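Local structure of inulin fructotransferase (2INV) at residues N311-A323 and N342-L354. The protein cleaves fructosyl units from inulin by intramolecular fructosyl transfer, a lyase reaction that probably releases a cyclic difructose anhydride. Residues are numbered along the deposited sequence; the frame is centred on the assembly and turned at random.
Sequences NGLDDLYGVVHIA and NIAPAGAQPTQIL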
loop_
_atom_site.group_PDB
_atom_site.type_symbol
_atom_site.label_atom_id
_atom_site.label_comp_id
_atom_site.label_asym_id
_atom_site.label_seq_id
_atom_site.Cartn_x
_atom_site.Cartn_y
_atom_site.Cartn_z
ATOM N N ASN A 311 -24.252 18.861 5.262
ATOM C CA ASN A 311 -24.429 18.139 4.010
ATOM C C ASN A 311 -25.910 17.853 3.793
ATOM O O ASN A 311 -26.281 17.059 2.931
ATOM C CB ASN A 311 -23.590 16.845 4.007
ATOM C CG ASN A 311 -24.096 15.799 4.992
ATOM O OD1 ASN A 311 -24.995 16.062 5.800
ATOM N ND2 ASN A 311 -23.504 14.610 4.939
ATOM N N GLY A 312 -26.744 18.511 4.594
ATOM C CA GLY A 312 -28.181 18.356 4.468
ATOM C C GLY A 312 -28.758 17.039 4.959
ATOM O O GLY A 312 -29.960 16.797 4.827
ATOM N N LEU A 313 -27.917 16.183 5.522
ATOM C CA LEU A 313 -28.395 14.909 6.022
ATOM C C LEU A 313 -28.537 14.931 7.533
ATOM O O LEU A 313 -27.794 15.631 8.223
ATOM C CB LEU A 313 -27.442 13.795 5.606
ATOM C CG LEU A 313 -27.372 13.537 4.101
ATOM C CD1 LEU A 313 -26.419 12.395 3.812
ATOM C CD2 LEU A 313 -28.766 13.213 3.580
ATOM N N ASP A 314 -29.509 14.186 8.054
ATOM C CA ASP A 314 -29.678 14.143 9.500
ATOM C C ASP A 314 -29.008 12.888 10.046
ATOM O O ASP A 314 -28.515 12.049 9.282
ATOM C CB ASP A 314 -31.161 14.221 9.923
ATOM C CG ASP A 314 -31.997 13.033 9.460
ATOM O OD1 ASP A 314 -31.531 11.875 9.541
ATOM O OD2 ASP A 314 -33.156 13.265 9.038
ATOM N N ASP A 315 -28.958 12.778 11.368
ATOM C CA ASP A 315 -28.302 11.649 12.016
ATOM C C ASP A 315 -29.025 10.319 11.941
ATOM O O ASP A 315 -28.593 9.341 12.546
ATOM C CB ASP A 315 -28.016 12.005 13.468
ATOM C CG ASP A 315 -26.923 13.045 13.592
ATOM O OD1 ASP A 315 -25.731 12.664 13.558
ATOM O OD2 ASP A 315 -27.245 14.248 13.697
ATOM N N LEU A 316 -30.129 10.273 11.210
ATOM C CA LEU A 316 -30.845 9.015 11.078
ATOM C C LEU A 316 -30.454 8.389 9.734
ATOM O O LEU A 316 -30.771 7.233 9.459
ATOM C CB LEU A 316 -32.359 9.231 11.191
ATOM C CG LEU A 316 -32.813 9.604 12.612
ATOM C CD1 LEU A 316 -34.291 9.947 12.624
ATOM C CD2 LEU A 316 -32.539 8.442 13.557
ATOM N N TYR A 317 -29.731 9.157 8.913
ATOM C CA TYR A 317 -29.248 8.682 7.612
ATOM C C TYR A 317 -28.229 7.592 7.926
ATOM O O TYR A 317 -28.094 6.615 7.175
ATOM C CB TYR A 317 -28.543 9.813 6.844
ATOM C CG TYR A 317 -28.180 9.479 5.408
ATOM C CD1 TYR A 317 -29.143 9.509 4.402
ATOM C CD2 TYR A 317 -26.870 9.149 5.051
ATOM C CE1 TYR A 317 -28.814 9.230 3.068
ATOM C CE2 TYR A 317 -26.527 8.859 3.718
ATOM C CZ TYR A 317 -27.507 8.906 2.734
ATOM O OH TYR A 317 -27.183 8.642 1.426
ATOM N N GLY A 318 -27.514 7.778 9.037
ATOM C CA GLY A 318 -26.507 6.817 9.443
ATOM C C GLY A 318 -25.117 7.207 8.982
ATOM O O GLY A 318 -24.965 7.804 7.916
ATOM N N VAL A 319 -24.101 6.893 9.785
ATOM C CA VAL A 319 -22.724 7.206 9.417
ATOM C C VAL A 319 -22.398 6.312 8.230
ATOM O O VAL A 319 -21.630 6.686 7.338
ATOM C CB VAL A 319 -21.740 6.897 10.563
ATOM C CG1 VAL A 319 -22.259 7.478 11.865
ATOM C CG2 VAL A 319 -21.553 5.397 10.698
ATOM N N VAL A 320 -22.985 5.119 8.246
ATOM C CA VAL A 320 -22.808 4.154 7.177
ATOM C C VAL A 320 -24.196 3.832 6.658
ATOM O O VAL A 320 -25.053 3.310 7.389
ATOM C CB VAL A 320 -22.109 2.876 7.670
ATOM C CG1 VAL A 320 -22.158 1.807 6.583
ATOM C CG2 VAL A 320 -20.666 3.187 8.032
ATOM N N HIS A 321 -24.395 4.146 5.384
ATOM C CA HIS A 321 -25.676 3.965 4.728
ATOM C C HIS A 321 -25.603 2.894 3.640
ATOM O O HIS A 321 -24.836 3.018 2.677
ATOM C CB HIS A 321 -26.080 5.319 4.153
ATOM C CG HIS A 321 -27.474 5.374 3.630
ATOM N ND1 HIS A 321 -27.843 4.837 2.416
ATOM C CD2 HIS A 321 -28.594 5.931 4.150
ATOM C CE1 HIS A 321 -29.128 5.065 2.209
ATOM N NE2 HIS A 321 -29.605 5.727 3.245
ATOM N N ILE A 322 -26.407 1.842 3.793
ATOM C CA ILE A 322 -26.409 0.738 2.833
ATOM C C ILE A 322 -27.762 0.489 2.167
ATOM O O ILE A 322 -28.785 0.280 2.841
ATOM C CB ILE A 322 -25.984 -0.576 3.505
ATOM C CG1 ILE A 322 -24.689 -0.362 4.301
ATOM C CG2 ILE A 322 -25.768 -1.652 2.445
ATOM C CD1 ILE A 322 -23.479 -0.047 3.460
ATOM N N ALA A 323 -27.746 0.514 0.838
ATOM C CA ALA A 323 -28.932 0.267 0.036
ATOM C C ALA A 323 -28.436 -0.690 -1.039
ATOM O O ALA A 323 -27.808 -0.279 -2.016
ATOM C CB ALA A 323 -29.438 1.554 -0.600
ATOM N N ASN A 342 -26.263 19.100 18.373
ATOM C CA ASN A 342 -25.995 19.196 16.956
ATOM C C ASN A 342 -26.614 17.998 16.268
ATOM O O ASN A 342 -26.569 17.869 15.038
ATOM C CB ASN A 342 -24.499 19.264 16.696
ATOM C CG ASN A 342 -23.897 20.572 17.151
ATOM O OD1 ASN A 342 -24.406 21.650 16.846
ATOM N ND2 ASN A 342 -22.808 20.483 17.893
ATOM N N ILE A 343 -27.235 17.148 17.075
ATOM C CA ILE A 343 -27.864 15.950 16.569
ATOM C C ILE A 343 -29.241 16.171 15.949
ATOM O O ILE A 343 -30.199 16.615 16.591
ATOM C CB ILE A 343 -27.917 14.889 17.674
ATOM C CG1 ILE A 343 -26.475 14.537 18.076
ATOM C CG2 ILE A 343 -28.658 13.650 17.196
ATOM C CD1 ILE A 343 -26.352 13.609 19.246
ATOM N N ALA A 344 -29.301 15.830 14.670
ATOM C CA ALA A 344 -30.483 15.959 13.839
ATOM C C ALA A 344 -31.239 14.635 13.714
ATOM O O ALA A 344 -30.650 13.628 13.301
ATOM C CB ALA A 344 -30.084 16.429 12.464
ATOM N N PRO A 345 -32.505 14.591 14.123
ATOM C CA PRO A 345 -33.503 15.488 14.720
ATOM C C PRO A 345 -33.390 15.566 16.247
ATOM O O PRO A 345 -32.925 14.612 16.899
ATOM C CB PRO A 345 -34.807 14.827 14.322
ATOM C CG PRO A 345 -34.527 14.473 12.927
ATOM C CD PRO A 345 -33.145 13.809 13.042
ATOM N N ALA A 346 -33.781 16.706 16.802
ATOM C CA ALA A 346 -33.704 16.907 18.231
ATOM C C ALA A 346 -34.364 15.725 18.917
ATOM O O ALA A 346 -35.506 15.343 18.598
ATOM C CB ALA A 346 -34.409 18.189 18.604
ATOM N N GLY A 347 -33.643 15.164 19.881
ATOM C CA GLY A 347 -34.156 14.039 20.624
ATOM C C GLY A 347 -33.769 12.719 19.998
ATOM O O GLY A 347 -33.777 11.685 20.665
ATOM N N ALA A 348 -33.385 12.721 18.729
ATOM C CA ALA A 348 -33.070 11.443 18.106
ATOM C C ALA A 348 -31.719 10.827 18.450
ATOM O O ALA A 348 -30.717 11.508 18.746
ATOM C CB ALA A 348 -33.204 11.533 16.607
ATOM N N GLN A 349 -31.732 9.502 18.415
ATOM C CA GLN A 349 -30.562 8.692 18.670
ATOM C C GLN A 349 -29.842 8.511 17.350
ATOM O O GLN A 349 -30.448 8.121 16.349
ATOM C CB GLN A 349 -30.967 7.321 19.211
ATOM C CG GLN A 349 -31.192 7.270 20.717
ATOM C CD GLN A 349 -31.170 5.849 21.245
ATOM O OE1 GLN A 349 -30.325 5.039 20.847
ATOM N NE2 GLN A 349 -32.094 5.535 22.144
ATOM N N PRO A 350 -28.550 8.839 17.322
ATOM C CA PRO A 350 -27.714 8.709 16.134
ATOM C C PRO A 350 -27.673 7.256 15.663
ATOM O O PRO A 350 -27.623 6.327 16.477
ATOM C CB PRO A 350 -26.364 9.205 16.633
ATOM C CG PRO A 350 -26.771 10.356 17.490
ATOM C CD PRO A 350 -27.974 9.825 18.256
ATOM N N THR A 351 -27.704 7.060 14.349
ATOM C CA THR A 351 -27.651 5.718 13.777
ATOM C C THR A 351 -26.267 5.454 13.216
ATOM O O THR A 351 -25.813 6.165 12.324
ATOM C CB THR A 351 -28.675 5.544 12.632
ATOM O OG1 THR A 351 -30.007 5.698 13.139
ATOM C CG2 THR A 351 -28.535 4.168 11.988
ATOM N N GLN A 352 -25.586 4.449 13.751
ATOM C CA GLN A 352 -24.259 4.124 13.259
ATOM C C GLN A 352 -24.382 3.441 11.907
ATOM O O GLN A 352 -23.806 3.892 10.912
ATOM C CB GLN A 352 -23.513 3.207 14.235
ATOM C CG GLN A 352 -23.162 3.853 15.590
ATOM C CD GLN A 352 -22.581 5.243 15.464
ATOM O OE1 GLN A 352 -21.624 5.477 14.708
ATOM N NE2 GLN A 352 -23.149 6.181 16.222
ATOM N N ILE A 353 -25.131 2.344 11.866
ATOM C CA ILE A 353 -25.307 1.623 10.612
ATOM C C ILE A 353 -26.774 1.502 10.208
ATOM O O ILE A 353 -27.605 0.980 10.953
ATOM C CB ILE A 353 -24.689 0.211 10.681
ATOM C CG1 ILE A 353 -23.179 0.332 10.862
ATOM C CG2 ILE A 353 -25.009 -0.571 9.412
ATOM C CD1 ILE A 353 -22.480 -0.976 11.158
ATOM N N LEU A 354 -27.089 2.014 9.024
ATOM C CA LEU A 354 -28.446 1.954 8.504
ATOM C C LEU A 354 -28.501 1.132 7.231
ATOM O O LEU A 354 -27.800 1.402 6.249
ATOM C CB LEU A 354 -29.005 3.351 8.215
ATOM C CG LEU A 354 -30.353 3.340 7.489
ATOM C CD1 LEU A 354 -31.411 2.704 8.380
ATOM C CD2 LEU A 354 -30.746 4.760 7.118
HETATM O O HOH W 1 -25.029 15.980 13.290
HETATM O O HOH W 2 -31.755 5.265 11.069
#
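D314 lays its CB against A344 CB (3.5 Å), while its OD1 accepts from L316 N, an Asx turn that starts the type I turn D314–Y317. Three direct hydrogen bonds tie D315 to 342–354: D315 N donates to A344 O (2.7 Å), D315 O receives T351 N, and D315 OD2 accepts from A344 N (2.8 Å) on the carboxylate's anti side. A water joins OD2 to N342 O, while OD1 pairs with R298 and Y336. Cutting D315 back to an alanine removes the carboxylate, which would probably leave A344 N, R298 and Y336 without their shared partner. L316 turns away at CB, yet its CD1 reaches P345 CD (4.1 Å). G318 suits its place: a CB would jam against Y317 O and crowd L354 CB, and G318 CA makes a CA-H...O contact with T351 O (3.0 Å). V319 N donates to T351 O (3.1 Å). V320 O receives L354 N almost straight (178°); apolar V320 and I353 share the buried face, both touching F334. On the other face L354, CG anti to its backbone N (chi1 172°), lies alongside H321. I322 N bonds L354 O. Such parallel pairing of successive coils is the hallmark of the right-handed parallel beta-helix.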